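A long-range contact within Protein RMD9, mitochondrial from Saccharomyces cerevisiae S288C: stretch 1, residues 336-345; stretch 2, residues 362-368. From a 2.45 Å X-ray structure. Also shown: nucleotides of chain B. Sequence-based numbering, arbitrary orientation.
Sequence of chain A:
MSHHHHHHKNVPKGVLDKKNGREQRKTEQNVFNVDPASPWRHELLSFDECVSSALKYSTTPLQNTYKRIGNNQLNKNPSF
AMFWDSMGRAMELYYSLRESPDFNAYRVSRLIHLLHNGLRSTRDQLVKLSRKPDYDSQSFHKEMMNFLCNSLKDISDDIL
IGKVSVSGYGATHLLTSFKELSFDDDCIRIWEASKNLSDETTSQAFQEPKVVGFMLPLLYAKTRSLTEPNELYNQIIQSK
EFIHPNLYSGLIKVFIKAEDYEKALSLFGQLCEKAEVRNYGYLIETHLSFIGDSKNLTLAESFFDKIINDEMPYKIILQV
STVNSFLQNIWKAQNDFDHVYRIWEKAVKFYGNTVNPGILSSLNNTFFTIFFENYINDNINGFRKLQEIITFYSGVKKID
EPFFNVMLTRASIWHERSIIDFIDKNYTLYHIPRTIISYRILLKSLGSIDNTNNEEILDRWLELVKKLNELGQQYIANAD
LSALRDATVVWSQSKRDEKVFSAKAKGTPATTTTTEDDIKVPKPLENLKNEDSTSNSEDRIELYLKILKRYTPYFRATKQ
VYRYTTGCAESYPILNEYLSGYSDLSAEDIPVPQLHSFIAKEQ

Stretch 1 336-345: DFDHVYRIWE
Stretch 2 362-368: SLNNTFF

Two α-helices of one chain lie side by side here, running in nearly opposite directions: their N-to-C vectors make an angle of 167°, and their axes approach to 10.9 Å. Stretch 1 enters its helix at F337, and stretch 2 is helical throughout, with phi and psi near -65° and -40° in both. D336 precedes the first helix as its N-cap; with phi/psi of -106/101 and chi1 t, it lets OD1 accept a weak bond from H339 N at 3.3 Å, occupying an amide that has no preceding turn to pair with. From there the i to i+4 ladder takes over, as in W344 N to V340 O at 3.0 Å and F367 N to L363 O at 3.0 Å.

The register is set by W344 and F367, whose CA atoms stand 7.0 Å apart. Both CA-to-CB bonds point toward the opposing helix, and both side chains adopt chi1 t, with chi2 of 82° for W344 and 67° for F367. F367 is the knob. Its ring enters a hollow formed by F337, V340, Y341 and W344, positions i, i+3, i+4 and i+7, a pattern that gathers them along one side of the helix. A flat, wholly apolar ring suits this slot because it can present a face to one wall and its rim to others.

The face meets W344: the five-membered ring of the indole stacks on the F367 ring with centroids 3.8 Å apart and planes only 7° from parallel, and W344 CD1 comes within 3.4 Å of F367 CB. V340 (chi1 t) meets the edge of the phenyl ring, V340 CG1 lying 4.3 Å from F367 CD1; its short branched side chain packs against the rim of the knob. Y341 (chi1 t, chi2 58°) meets F367 rim to rim, Y341 CD1 lying 3.4 Å from F367 CZ, with planes at 25°. F337 (chi1 t, chi2 77°) starts sideways but reaches inward, bringing F337 CZ to 4.0 Å from F367 CE1; these rings are slid apart and barely overlap.

One turn before F367, L363 (chi1 t, chi2 p) extends the apolar packing, its CG 3.7 Å from W344 CD1. Beside it, N364 (chi1 m, chi2 -34°) starts sideways but swings its amide inward, so that N364 OD1 accepts a hydrogen bond from W344 NE1 at 3.1 Å, with an N-H...O angle of 145°. The acceptor lies near the indole plane, satisfying the tryptophan's one polar group while its face remains free to stack. Clear of this interface, S362 (chi1 t) uses its OG to donate a hydrogen bond to OP1 of C8 in chain B, 2.7 Å away.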

# COMPACT_ATOMS: atom_id res chain seq x y z
N ASP A 336 -11.02 -14.90 17.50
CA ASP A 336 -10.04 -15.59 18.34
C ASP A 336 -8.72 -14.83 18.23
O ASP A 336 -7.98 -14.99 17.26
CB ASP A 336 -9.90 -17.05 17.91
CG ASP A 336 -8.91 -17.82 18.76
OD1 ASP A 336 -8.38 -17.26 19.74
OD2 ASP A 336 -8.66 -19.01 18.45
N PHE A 337 -8.42 -14.01 19.25
CA PHE A 337 -7.20 -13.22 19.21
C PHE A 337 -5.96 -14.10 19.30
O PHE A 337 -4.94 -13.81 18.67
CB PHE A 337 -7.19 -12.19 20.33
CG PHE A 337 -5.90 -11.43 20.42
CD1 PHE A 337 -5.62 -10.41 19.52
CD2 PHE A 337 -4.95 -11.75 21.38
CE1 PHE A 337 -4.43 -9.71 19.59
CE2 PHE A 337 -3.76 -11.06 21.45
CZ PHE A 337 -3.50 -10.04 20.55
N ASP A 338 -6.03 -15.18 20.08
CA ASP A 338 -4.88 -16.08 20.19
C ASP A 338 -4.53 -16.68 18.83
O ASP A 338 -3.35 -16.85 18.51
CB ASP A 338 -5.16 -17.18 21.22
CG ASP A 338 -4.84 -16.74 22.63
OD1 ASP A 338 -3.96 -15.87 22.80
OD2 ASP A 338 -5.47 -17.26 23.57
N HIS A 339 -5.54 -17.02 18.03
CA HIS A 339 -5.26 -17.52 16.69
C HIS A 339 -4.60 -16.46 15.83
O HIS A 339 -3.65 -16.75 15.09
CB HIS A 339 -6.55 -18.02 16.03
CG HIS A 339 -6.32 -18.88 14.82
ND1 HIS A 339 -7.35 -19.34 14.03
CD2 HIS A 339 -5.18 -19.36 14.28
CE1 HIS A 339 -6.85 -20.07 13.05
NE2 HIS A 339 -5.53 -20.09 13.18
N VAL A 340 -5.09 -15.22 15.91
CA VAL A 340 -4.44 -14.11 15.22
C VAL A 340 -3.03 -13.89 15.76
O VAL A 340 -2.09 -13.63 15.00
CB VAL A 340 -5.30 -12.83 15.35
CG1 VAL A 340 -4.57 -11.62 14.79
CG2 VAL A 340 -6.63 -13.02 14.66
N TYR A 341 -2.86 -14.01 17.08
CA TYR A 341 -1.56 -13.78 17.69
C TYR A 341 -0.56 -14.86 17.30
O TYR A 341 0.63 -14.58 17.10
CB TYR A 341 -1.71 -13.70 19.21
CG TYR A 341 -0.43 -13.42 19.96
CD1 TYR A 341 0.32 -12.28 19.70
CD2 TYR A 341 0.01 -14.28 20.96
CE1 TYR A 341 1.49 -12.03 20.39
CE2 TYR A 341 1.17 -14.03 21.66
CZ TYR A 341 1.91 -12.90 21.37
OH TYR A 341 3.07 -12.65 22.07
N ARG A 342 -1.02 -16.11 17.18
CA ARG A 342 -0.12 -17.20 16.82
C ARG A 342 0.36 -17.07 15.38
O ARG A 342 1.53 -17.34 15.09
CB ARG A 342 -0.80 -18.55 17.05
CG ARG A 342 -0.90 -18.95 18.51
CD ARG A 342 -1.45 -20.36 18.69
NE ARG A 342 -2.91 -20.42 18.59
CZ ARG A 342 -3.57 -20.78 17.49
NH1 ARG A 342 -4.89 -20.80 17.49
NH2 ARG A 342 -2.90 -21.12 16.39
N ILE A 343 -0.52 -16.66 14.47
CA ILE A 343 -0.11 -16.48 13.08
C ILE A 343 0.84 -15.30 12.96
O ILE A 343 1.83 -15.35 12.22
CB ILE A 343 -1.34 -16.33 12.17
CG1 ILE A 343 -2.21 -17.59 12.22
CG2 ILE A 343 -0.92 -16.02 10.74
CD1 ILE A 343 -1.48 -18.85 11.79
N TRP A 344 0.56 -14.22 13.69
CA TRP A 344 1.44 -13.06 13.67
C TRP A 344 2.83 -13.41 14.18
O TRP A 344 3.84 -12.93 13.65
CB TRP A 344 0.83 -11.93 14.51
CG TRP A 344 1.71 -10.73 14.64
CD1 TRP A 344 1.87 -9.72 13.73
CD2 TRP A 344 2.55 -10.41 15.75
NE1 TRP A 344 2.76 -8.79 14.21
CE2 TRP A 344 3.20 -9.19 15.45
CE3 TRP A 344 2.83 -11.03 16.97
CZ2 TRP A 344 4.10 -8.58 16.32
CZ3 TRP A 344 3.73 -10.43 17.84
CH2 TRP A 344 4.35 -9.22 17.51
N GLU A 345 2.91 -14.26 15.22
CA GLU A 345 4.21 -14.67 15.74
C GLU A 345 5.00 -15.44 14.70
O GLU A 345 6.21 -15.23 14.54
CB GLU A 345 4.03 -15.51 17.00
CG GLU A 345 3.86 -14.72 18.28
CD GLU A 345 3.81 -15.61 19.51
OE1 GLU A 345 3.40 -16.78 19.37
OE2 GLU A 345 4.18 -15.14 20.61
N SER A 362 3.48 -2.87 7.83
CA SER A 362 2.15 -3.23 7.35
C SER A 362 1.57 -4.39 8.14
O SER A 362 0.37 -4.41 8.44
CB SER A 362 2.21 -3.56 5.86
OG SER A 362 0.91 -3.81 5.34
N LEU A 363 2.41 -5.37 8.50
CA LEU A 363 1.95 -6.50 9.30
C LEU A 363 1.53 -6.04 10.69
O LEU A 363 0.45 -6.40 11.18
CB LEU A 363 3.04 -7.57 9.40
CG LEU A 363 2.71 -8.77 10.30
CD1 LEU A 363 1.66 -9.65 9.64
CD2 LEU A 363 3.96 -9.58 10.65
N ASN A 364 2.37 -5.24 11.35
CA ASN A 364 2.06 -4.76 12.69
C ASN A 364 0.83 -3.85 12.69
O ASN A 364 0.11 -3.80 13.69
CB ASN A 364 3.27 -4.04 13.28
CG ASN A 364 4.44 -4.98 13.52
OD1 ASN A 364 4.25 -6.15 13.85
ND2 ASN A 364 5.65 -4.46 13.36
N ASN A 365 0.58 -3.15 11.59
CA ASN A 365 -0.63 -2.35 11.48
C ASN A 365 -1.87 -3.22 11.60
O ASN A 365 -2.79 -2.92 12.38
CB ASN A 365 -0.64 -1.58 10.16
CG ASN A 365 -1.86 -0.69 10.00
OD1 ASN A 365 -2.35 -0.12 10.97
ND2 ASN A 365 -2.36 -0.58 8.78
N THR A 366 -1.92 -4.31 10.84
CA THR A 366 -3.05 -5.23 10.92
C THR A 366 -3.16 -5.85 12.30
O THR A 366 -4.26 -5.97 12.85
CB THR A 366 -2.92 -6.31 9.85
OG1 THR A 366 -2.81 -5.70 8.56
CG2 THR A 366 -4.13 -7.24 9.86
N PHE A 367 -2.03 -6.24 12.89
CA PHE A 367 -2.04 -6.96 14.16
C PHE A 367 -2.50 -6.07 15.31
O PHE A 367 -3.35 -6.46 16.11
CB PHE A 367 -0.65 -7.53 14.44
CG PHE A 367 -0.50 -8.12 15.81
CD1 PHE A 367 -1.20 -9.26 16.17
CD2 PHE A 367 0.34 -7.53 16.74
CE1 PHE A 367 -1.06 -9.81 17.43
CE2 PHE A 367 0.48 -8.07 18.00
CZ PHE A 367 -0.22 -9.21 18.35
N PHE A 368 -1.93 -4.87 15.42
CA PHE A 368 -2.28 -4.00 16.53
C PHE A 368 -3.66 -3.38 16.37
O PHE A 368 -4.28 -3.01 17.37
CB PHE A 368 -1.22 -2.91 16.72
CG PHE A 368 0.04 -3.41 17.37
CD1 PHE A 368 0.00 -4.00 18.62
CD2 PHE A 368 1.26 -3.29 16.73
CE1 PHE A 368 1.16 -4.46 19.22
CE2 PHE A 368 2.43 -3.75 17.32
CZ PHE A 368 2.37 -4.33 18.57
P A B 9 0.37 1.89 2.06
OP1 A B 9 -0.27 3.22 2.15
OP2 A B 9 1.86 1.81 2.08
O5' A B 9 -0.18 0.97 3.25
C5' A B 9 0.54 -0.18 3.69
C4' A B 9 1.07 -0.04 5.10
O4' A B 9 2.47 -0.42 5.11
C3' A B 9 1.04 1.35 5.71
O3' A B 9 -0.21 1.64 6.31
C2' A B 9 2.20 1.32 6.71
O2' A B 9 1.79 0.69 7.92
C1' A B 9 3.19 0.40 6.01
N9 A B 9 4.22 1.13 5.24
C8 A B 9 4.24 1.33 3.88
N7 A B 9 5.28 2.00 3.45
C5 A B 9 6.00 2.25 4.60
C6 A B 9 7.22 2.93 4.82
N6 A B 9 7.94 3.49 3.85
N1 A B 9 7.67 3.01 6.09
C2 A B 9 6.94 2.45 7.07
N3 A B 9 5.79 1.79 6.98
C4 A B 9 5.37 1.72 5.71
P C B 8 1.30 -3.90 1.43
OP1 C B 8 1.49 -3.29 2.77
OP2 C B 8 0.10 -4.72 1.16
O5' C B 8 1.34 -2.75 0.32
C5' C B 8 2.18 -1.61 0.46
C4' C B 8 1.50 -0.38 -0.08
O4' C B 8 1.43 -0.46 -1.54
C3' C B 8 0.07 -0.16 0.41
O3' C B 8 -0.16 1.22 0.70
C2' C B 8 -0.79 -0.59 -0.77
O2' C B 8 -2.05 0.03 -0.85
C1' C B 8 0.10 -0.22 -1.96
N1 C B 8 -0.18 -1.02 -3.16
C2 C B 8 -0.53 -0.37 -4.35
O2 C B 8 -0.57 0.86 -4.39
N3 C B 8 -0.81 -1.12 -5.44
C4 C B 8 -0.77 -2.45 -5.37
N4 C B 8 -1.05 -3.15 -6.48
C5 C B 8 -0.43 -3.13 -4.17
C6 C B 8 -0.15 -2.38 -3.09
P U B 10 -0.57 3.12 6.83
OP1 U B 10 -2.04 3.18 7.02
OP2 U B 10 0.09 4.11 5.93
O5' U B 10 0.12 3.22 8.26
C5' U B 10 -0.45 2.57 9.40
C4' U B 10 0.29 2.96 10.66
O4' U B 10 1.69 2.62 10.50
C3' U B 10 0.28 4.44 11.00
O3' U B 10 -0.87 4.81 11.74
C2' U B 10 1.58 4.64 11.77
O2' U B 10 1.41 4.32 13.14
C1' U B 10 2.50 3.59 11.13
N1 U B 10 3.41 4.16 10.12
C2 U B 10 4.70 4.46 10.52
O2 U B 10 5.10 4.28 11.66
N3 U B 10 5.51 4.98 9.54
C4 U B 10 5.16 5.22 8.23
O4 U B 10 6.00 5.69 7.46
C5 U B 10 3.81 4.89 7.89
C6 U B 10 3.01 4.38 8.82